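Local coordinates for putative uncharacterized protein (Staphylococcus aureus subsp. aureus Mu50, PDB 3FYM) that is of unknown function but probably binds DNA through its N-terminal helix-turn-helix domain, which is thought to be tethered to the membrane, at residues T20-R25 / S59-E64; G52-Y57 / Q67-H72. One frame throughout, in Å; residues are numbered along the deposited sequence. Where two conformers were deposited one is given.

Contact 1: T20-R25 / S59-E64; sequences TELEQR and SVVNIE
Val60 lies beneath the bent side chain of Arg25 near the end of helix 50-60, its CG1 methyl 3.6 Å from Arg25 CB. The same methyl meets Leu22 CD1 at 3.8 Å, so one branch of the valine serves two residues of helix 19-26. The first torsion (chi1 166°) sets CG1 anti to the backbone N; the other branch, CG2, rests near the backbone O of Arg25. Bends at chi2 and chi3 fold the arginine back over Val60, and the guanidinium lies with one face above CG1, the methyl 3.8 Å from its plane and displaced toward the rim. A water donates to Val60 O at 2.9 Å; its approach to Arg25 NH2, at 2.5 Å, is unusually short and doubtful in detail. Leu22 CD1 also lies 4.3 Å from Val61 CG1, and the leucine continues inward onto Tyr57 and Leu33. Just beyond, Asn62, with positive phi, is the C-prime residue of the Schellman motif that ends helix 50-60. No direct hydrogen bond joins the two segments: methyl groups suit the buried side, while a long arginine can roof them with its carbons and its charged end probably stays toward water.

Contact 2: G52-Y57 / Q67-H72; sequences GFIRKY and QLIQAH
Ile54 and Ile69 face each other in a helix-helix packing of the all-helical helix-turn-helix domain, where helix 65-71 turns back across helix 50-60 after a short connection. The axes of the two short helical segments run at 133° to each other, about midway between perpendicular and antiparallel, and approach to 10.6 Å. At that spacing the backbones stay well apart and branched aliphatic side chains bridge the gap.

The apolar part centres on one methyl. Ile54 CG2, placed anti to the backbone N by a chi1 of -72°, meets Ile69 CG1 and Leu68 CD2, each at 4.0 Å. The isoleucines meet at a slant, whereas Leu68 comes in at about a right angle. Ile54 and Leu68 are buried, as suits residues that also face other parts of the fold: Ile54 rests on Ile36 and Phe41, and Leu68 on Leu8 of helix 4-14.

The second kind of contact sets aliphatic carbon against a charged group. Arg55 leaves its helix fully extended through chi2, then bends at chi3 (-59°), which brings the guanidinium toward Ile69. The polar ends have partners outside both segments: NH1 forms a salt bridge with Glu51 OE2, and NH2 donates to Asn66 OD1. Together these probably restrict rotation of the guanidinium. An arginine suits this partly exposed margin because its long chain can span to the next helix while its end keeps polar company. Ile69, also partly exposed, sends its outermost methyl across one face of that flat group, with CD1 3.6 Å from Arg55 NH1 and 4.1 Å from Arg55 CZ.

Overall arrangement
Both contacts use helix 50-60, at different points along it: contact 1 joins its C-terminal end to helix 19-26, and contact 2 joins its middle to helix 65-71. Their centres lie about 12 Å apart and they meet directly, with Leu22 CD2 3.3 Å from Tyr57 CZ. Contact 2 is nearer the centre of the chain, yet only Ile54 and Leu68 are buried there, Ile69 and Arg55 being partly exposed; in contact 1 three of the four touching residues are buried and Arg25 is exposed. The end of Arg25 lies near a water bound to a backbone carbonyl, whereas that of Arg55 is held by Glu51 and Asn66, outside both segments.

Contact 1: T20-R25 / S59-E64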
loop_
_atom_site.group_PDB
_atom_site.type_symbol
_atom_site.label_atom_id
_atom_site.label_comp_id
_atom_site.label_asym_id
_atom_site.label_seq_id
_atom_site.Cartn_x
_atom_site.Cartn_y
_atom_site.Cartn_z
ATOM N N THR A 20 -7.965 8.203 -8.225
ATOM C CA THR A 20 -8.210 9.565 -7.760
ATOM C C THR A 20 -8.874 9.654 -6.408
ATOM O O THR A 20 -8.542 10.381 -5.491
ATOM C CB THR A 20 -9.067 10.331 -8.824
ATOM O OG1 THR A 20 -8.416 10.293 -10.077
ATOM C CG2 THR A 20 -9.291 11.766 -8.392
ATOM N N GLU A 21 -9.892 8.927 -6.147
ATOM C CA GLU A 21 -10.638 8.715 -4.957
ATOM C C GLU A 21 -9.701 8.192 -3.852
ATOM O O GLU A 21 -9.725 8.711 -2.753
ATOM C CB GLU A 21 -11.839 7.768 -5.152
ATOM N N LEU A 22 -8.884 7.188 -4.176
ATOM C CA LEU A 22 -7.996 6.665 -3.139
ATOM C C LEU A 22 -6.967 7.682 -2.715
ATOM O O LEU A 22 -6.634 7.759 -1.528
ATOM C CB LEU A 22 -7.369 5.352 -3.665
ATOM C CG LEU A 22 -6.513 4.619 -2.614
ATOM C CD1 LEU A 22 -7.345 4.169 -1.402
ATOM C CD2 LEU A 22 -5.872 3.415 -3.255
ATOM N N GLU A 23 -6.471 8.481 -3.650
ATOM C CA GLU A 23 -5.552 9.571 -3.252
ATOM C C GLU A 23 -6.240 10.552 -2.336
ATOM O O GLU A 23 -5.651 10.998 -1.334
ATOM C CB GLU A 23 -5.060 10.283 -4.519
ATOM C CG GLU A 23 -4.214 11.541 -4.339
ATOM C CD GLU A 23 -3.806 12.056 -5.701
ATOM O OE1 GLU A 23 -2.821 11.791 -6.265
ATOM O OE2 GLU A 23 -4.594 12.775 -6.437
ATOM N N GLN A 24 -7.478 10.890 -2.632
ATOM C CA GLN A 24 -8.245 11.755 -1.773
ATOM C C GLN A 24 -8.391 11.170 -0.385
ATOM O O GLN A 24 -8.293 11.945 0.589
ATOM C CB GLN A 24 -9.642 11.989 -2.360
ATOM C CG GLN A 24 -9.584 12.967 -3.549
ATOM C CD GLN A 24 -10.955 13.004 -4.235
ATOM O OE1 GLN A 24 -11.867 12.270 -3.911
ATOM N NE2 GLN A 24 -11.036 13.855 -5.240
ATOM N N ARG A 25 -8.724 9.911 -0.271
ATOM C CA ARG A 25 -9.024 9.268 1.024
ATOM C C ARG A 25 -7.757 8.995 1.827
ATOM O O ARG A 25 -7.833 8.974 3.067
ATOM C CB ARG A 25 -9.805 7.976 0.824
ATOM C CG ARG A 25 -11.250 8.103 0.409
ATOM C CD ARG A 25 -12.244 7.967 1.533
ATOM N NE ARG A 25 -11.922 7.679 2.901
ATOM C CZ ARG A 25 -12.211 6.680 3.723
ATOM N NH1 ARG A 25 -11.804 6.607 5.010
ATOM N NH2 ARG A 25 -12.956 5.647 3.292
ATOM N N SER A 59 -6.540 0.456 5.340
ATOM C CA SER A 59 -7.597 0.945 6.223
ATOM C C SER A 59 -8.698 1.602 5.431
ATOM O O SER A 59 -9.890 1.383 5.707
ATOM C CB SER A 59 -6.981 1.878 7.278
ATOM O OG SER A 59 -6.662 3.127 6.719
ATOM N N VAL A 60 -8.394 2.390 4.383
ATOM C CA VAL A 60 -9.422 3.012 3.579
ATOM C C VAL A 60 -10.310 2.000 2.869
ATOM O O VAL A 60 -11.526 2.244 2.702
ATOM C CB VAL A 60 -8.771 3.998 2.558
ATOM C CG1 VAL A 60 -9.759 4.401 1.479
ATOM C CG2 VAL A 60 -8.267 5.201 3.325
ATOM N N VAL A 61 -9.763 0.886 2.448
ATOM C CA VAL A 61 -10.486 -0.105 1.713
ATOM C C VAL A 61 -10.955 -1.286 2.594
ATOM O O VAL A 61 -11.375 -2.327 2.099
ATOM C CB VAL A 61 -9.751 -0.610 0.467
ATOM C CG1 VAL A 61 -9.502 0.565 -0.467
ATOM C CG2 VAL A 61 -8.463 -1.346 0.781
ATOM N N ASN A 62 -10.895 -1.151 3.915
ATOM C CA ASN A 62 -11.377 -2.126 4.908
ATOM C C ASN A 62 -10.778 -3.520 4.673
ATOM O O ASN A 62 -11.358 -4.620 4.649
ATOM C CB ASN A 62 -12.916 -2.105 5.040
ATOM C CG ASN A 62 -13.465 -0.848 5.710
ATOM O OD1 ASN A 62 -13.468 -0.676 6.978
ATOM N ND2 ASN A 62 -13.997 0.022 4.866
ATOM N N ILE A 63 -9.441 -3.413 4.615
ATOM C CA ILE A 63 -8.603 -4.555 4.818
ATOM C C ILE A 63 -7.855 -4.362 6.134
ATOM O O ILE A 63 -7.200 -3.338 6.318
ATOM C CB ILE A 63 -7.617 -4.774 3.651
ATOM C CG1 ILE A 63 -8.356 -5.141 2.355
ATOM C CG2 ILE A 63 -6.589 -5.847 3.985
ATOM C CD1 ILE A 63 -7.449 -5.171 1.140
ATOM N N GLU A 64 -7.932 -5.340 7.048
ATOM C CA GLU A 64 -7.229 -5.249 8.319
ATOM C C GLU A 64 -5.714 -5.182 8.023
ATOM O O GLU A 64 -5.169 -6.128 7.445
ATOM C CB GLU A 64 -7.600 -6.403 9.228
ATOM C CG GLU A 64 -7.235 -6.157 10.692
ATOM C CD GLU A 64 -5.720 -6.219 11.000
ATOM O OE1 GLU A 64 -5.077 -5.236 11.422
ATOM O OE2 GLU A 64 -5.098 -7.187 10.651
HETATM O O HOH W 1 -12.931 3.639 4.776
#

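Contact 2: G52-Y57 / Q67-H72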
loop_
_atom_site.group_PDB
_atom_site.type_symbol
_atom_site.label_atom_id
_atom_site.label_comp_id
_atom_site.label_asym_id
_atom_site.label_seq_id
_atom_site.Cartn_x
_atom_site.Cartn_y
_atom_site.Cartn_z
ATOM N N GLY A 52 3.724 2.047 6.152
ATOM C CA GLY A 52 2.727 3.031 6.483
ATOM C C GLY A 52 1.792 3.350 5.319
ATOM O O GLY A 52 0.589 3.586 5.557
ATOM N N PHE A 53 2.299 3.373 4.117
ATOM C CA PHE A 53 1.437 3.571 2.941
ATOM C C PHE A 53 0.469 2.405 2.778
ATOM O O PHE A 53 -0.728 2.604 2.502
ATOM C CB PHE A 53 2.237 3.758 1.682
ATOM C CG PHE A 53 3.020 5.014 1.550
ATOM C CD1 PHE A 53 4.070 5.104 0.669
ATOM C CD2 PHE A 53 2.723 6.142 2.255
ATOM C CE1 PHE A 53 4.736 6.281 0.419
ATOM C CE2 PHE A 53 3.404 7.339 2.003
ATOM C CZ PHE A 53 4.417 7.393 1.102
ATOM N N ILE A 54 0.985 1.177 2.871
ATOM C CA ILE A 54 0.114 -0.008 2.789
ATOM C C ILE A 54 -0.963 0.062 3.850
ATOM O O ILE A 54 -2.119 -0.263 3.588
ATOM C CB ILE A 54 0.969 -1.283 2.904
ATOM C CG1 ILE A 54 1.790 -1.516 1.627
ATOM C CG2 ILE A 54 0.111 -2.511 3.197
ATOM C CD1 ILE A 54 2.898 -2.520 1.794
ATOM N N ARG A 55 -0.595 0.431 5.061
ATOM C CA ARG A 55 -1.535 0.513 6.176
ATOM C C ARG A 55 -2.659 1.508 5.902
ATOM O O ARG A 55 -3.836 1.215 6.157
ATOM C CB ARG A 55 -0.777 0.885 7.446
ATOM C CG ARG A 55 -1.568 1.021 8.682
ATOM C CD ARG A 55 -0.687 1.314 9.905
ATOM N NE ARG A 55 0.300 0.217 10.092
ATOM C CZ ARG A 55 -0.013 -0.954 10.644
ATOM N NH1 ARG A 55 0.898 -1.872 10.715
ATOM N NH2 ARG A 55 -1.218 -1.183 11.102
ATOM N N LYS A 56 -2.310 2.680 5.388
ATOM C CA LYS A 56 -3.337 3.672 5.131
ATOM C C LYS A 56 -4.252 3.219 4.004
ATOM O O LYS A 56 -5.471 3.383 4.075
ATOM C CB LYS A 56 -2.665 5.011 4.825
ATOM C CG LYS A 56 -3.677 6.124 4.669
ATOM C CD LYS A 56 -4.537 6.341 5.897
ATOM C CE LYS A 56 -5.480 7.519 5.756
ATOM N NZ LYS A 56 -6.094 7.826 7.083
ATOM N N TYR A 57 -3.674 2.672 2.928
ATOM C CA TYR A 57 -4.460 2.107 1.834
ATOM C C TYR A 57 -5.428 1.075 2.387
ATOM O O TYR A 57 -6.650 1.130 2.163
ATOM C CB TYR A 57 -3.499 1.623 0.770
ATOM C CG TYR A 57 -4.013 1.162 -0.550
ATOM C CD1 TYR A 57 -5.273 0.606 -0.775
ATOM C CD2 TYR A 57 -3.183 1.231 -1.661
ATOM C CE1 TYR A 57 -5.696 0.176 -1.973
ATOM C CE2 TYR A 57 -3.589 0.789 -2.918
ATOM C CZ TYR A 57 -4.835 0.253 -3.083
ATOM O OH TYR A 57 -5.317 -0.184 -4.263
ATOM N N GLN A 67 -2.633 -7.928 9.646
ATOM C CA GLN A 67 -2.545 -9.311 9.161
ATOM C C GLN A 67 -2.252 -9.327 7.665
ATOM O O GLN A 67 -1.642 -10.261 7.201
ATOM C CB GLN A 67 -3.649 -10.235 9.573
ATOM C CG GLN A 67 -4.864 -9.936 8.776
ATOM C CD GLN A 67 -6.185 -10.572 9.265
ATOM O OE1 GLN A 67 -6.245 -11.153 10.358
ATOM N NE2 GLN A 67 -7.264 -10.386 8.563
ATOM N N LEU A 68 -2.631 -8.285 6.879
ATOM C CA LEU A 68 -2.183 -8.192 5.479
ATOM C C LEU A 68 -0.674 -8.085 5.431
ATOM O O LEU A 68 -0.016 -8.792 4.653
ATOM C CB LEU A 68 -2.833 -6.966 4.837
ATOM C CG LEU A 68 -2.430 -6.718 3.371
ATOM C CD1 LEU A 68 -3.075 -7.761 2.452
ATOM C CD2 LEU A 68 -2.760 -5.294 2.907
ATOM N N ILE A 69 -0.118 -7.170 6.216
ATOM C CA ILE A 69 1.332 -6.960 6.249
ATOM C C ILE A 69 2.046 -8.252 6.645
ATOM O O ILE A 69 3.022 -8.655 6.026
ATOM C CB ILE A 69 1.662 -5.745 7.130
ATOM C CG1 ILE A 69 1.133 -4.458 6.482
ATOM C CG2 ILE A 69 3.150 -5.671 7.446
ATOM C CD1 ILE A 69 0.880 -3.342 7.451
ATOM N N GLN A 70 1.528 -8.917 7.688
ATOM C CA GLN A 70 2.112 -10.177 8.145
ATOM C C GLN A 70 2.100 -11.249 7.046
ATOM O O GLN A 70 3.042 -11.982 6.893
ATOM C CB GLN A 70 1.299 -10.646 9.366
ATOM C CG GLN A 70 1.739 -11.935 9.943
ATOM C CD GLN A 70 0.884 -12.285 11.146
ATOM O OE1 GLN A 70 1.279 -12.404 12.341
ATOM N NE2 GLN A 70 -0.329 -12.534 10.789
ATOM N N ALA A 71 1.018 -11.320 6.279
ATOM C CA ALA A 71 0.902 -12.337 5.229
ATOM C C ALA A 71 1.847 -12.063 4.062
ATOM O O ALA A 71 2.059 -12.925 3.222
ATOM C CB ALA A 71 -0.538 -12.380 4.717
ATOM N N HIS A 72 2.334 -10.859 3.930
ATOM C CA HIS A 72 3.157 -10.447 2.830
ATOM C C HIS A 72 4.501 -9.864 3.277
ATOM O O HIS A 72 5.146 -9.142 2.511
ATOM C CB HIS A 72 2.414 -9.407 1.959
ATOM C CG HIS A 72 1.177 -9.931 1.316
ATOM N ND1 HIS A 72 1.207 -10.633 0.128
ATOM C CD2 HIS A 72 -0.102 -9.914 1.718
ATOM C CE1 HIS A 72 -0.037 -10.991 -0.172
ATOM N NE2 HIS A 72 -0.843 -10.578 0.766
#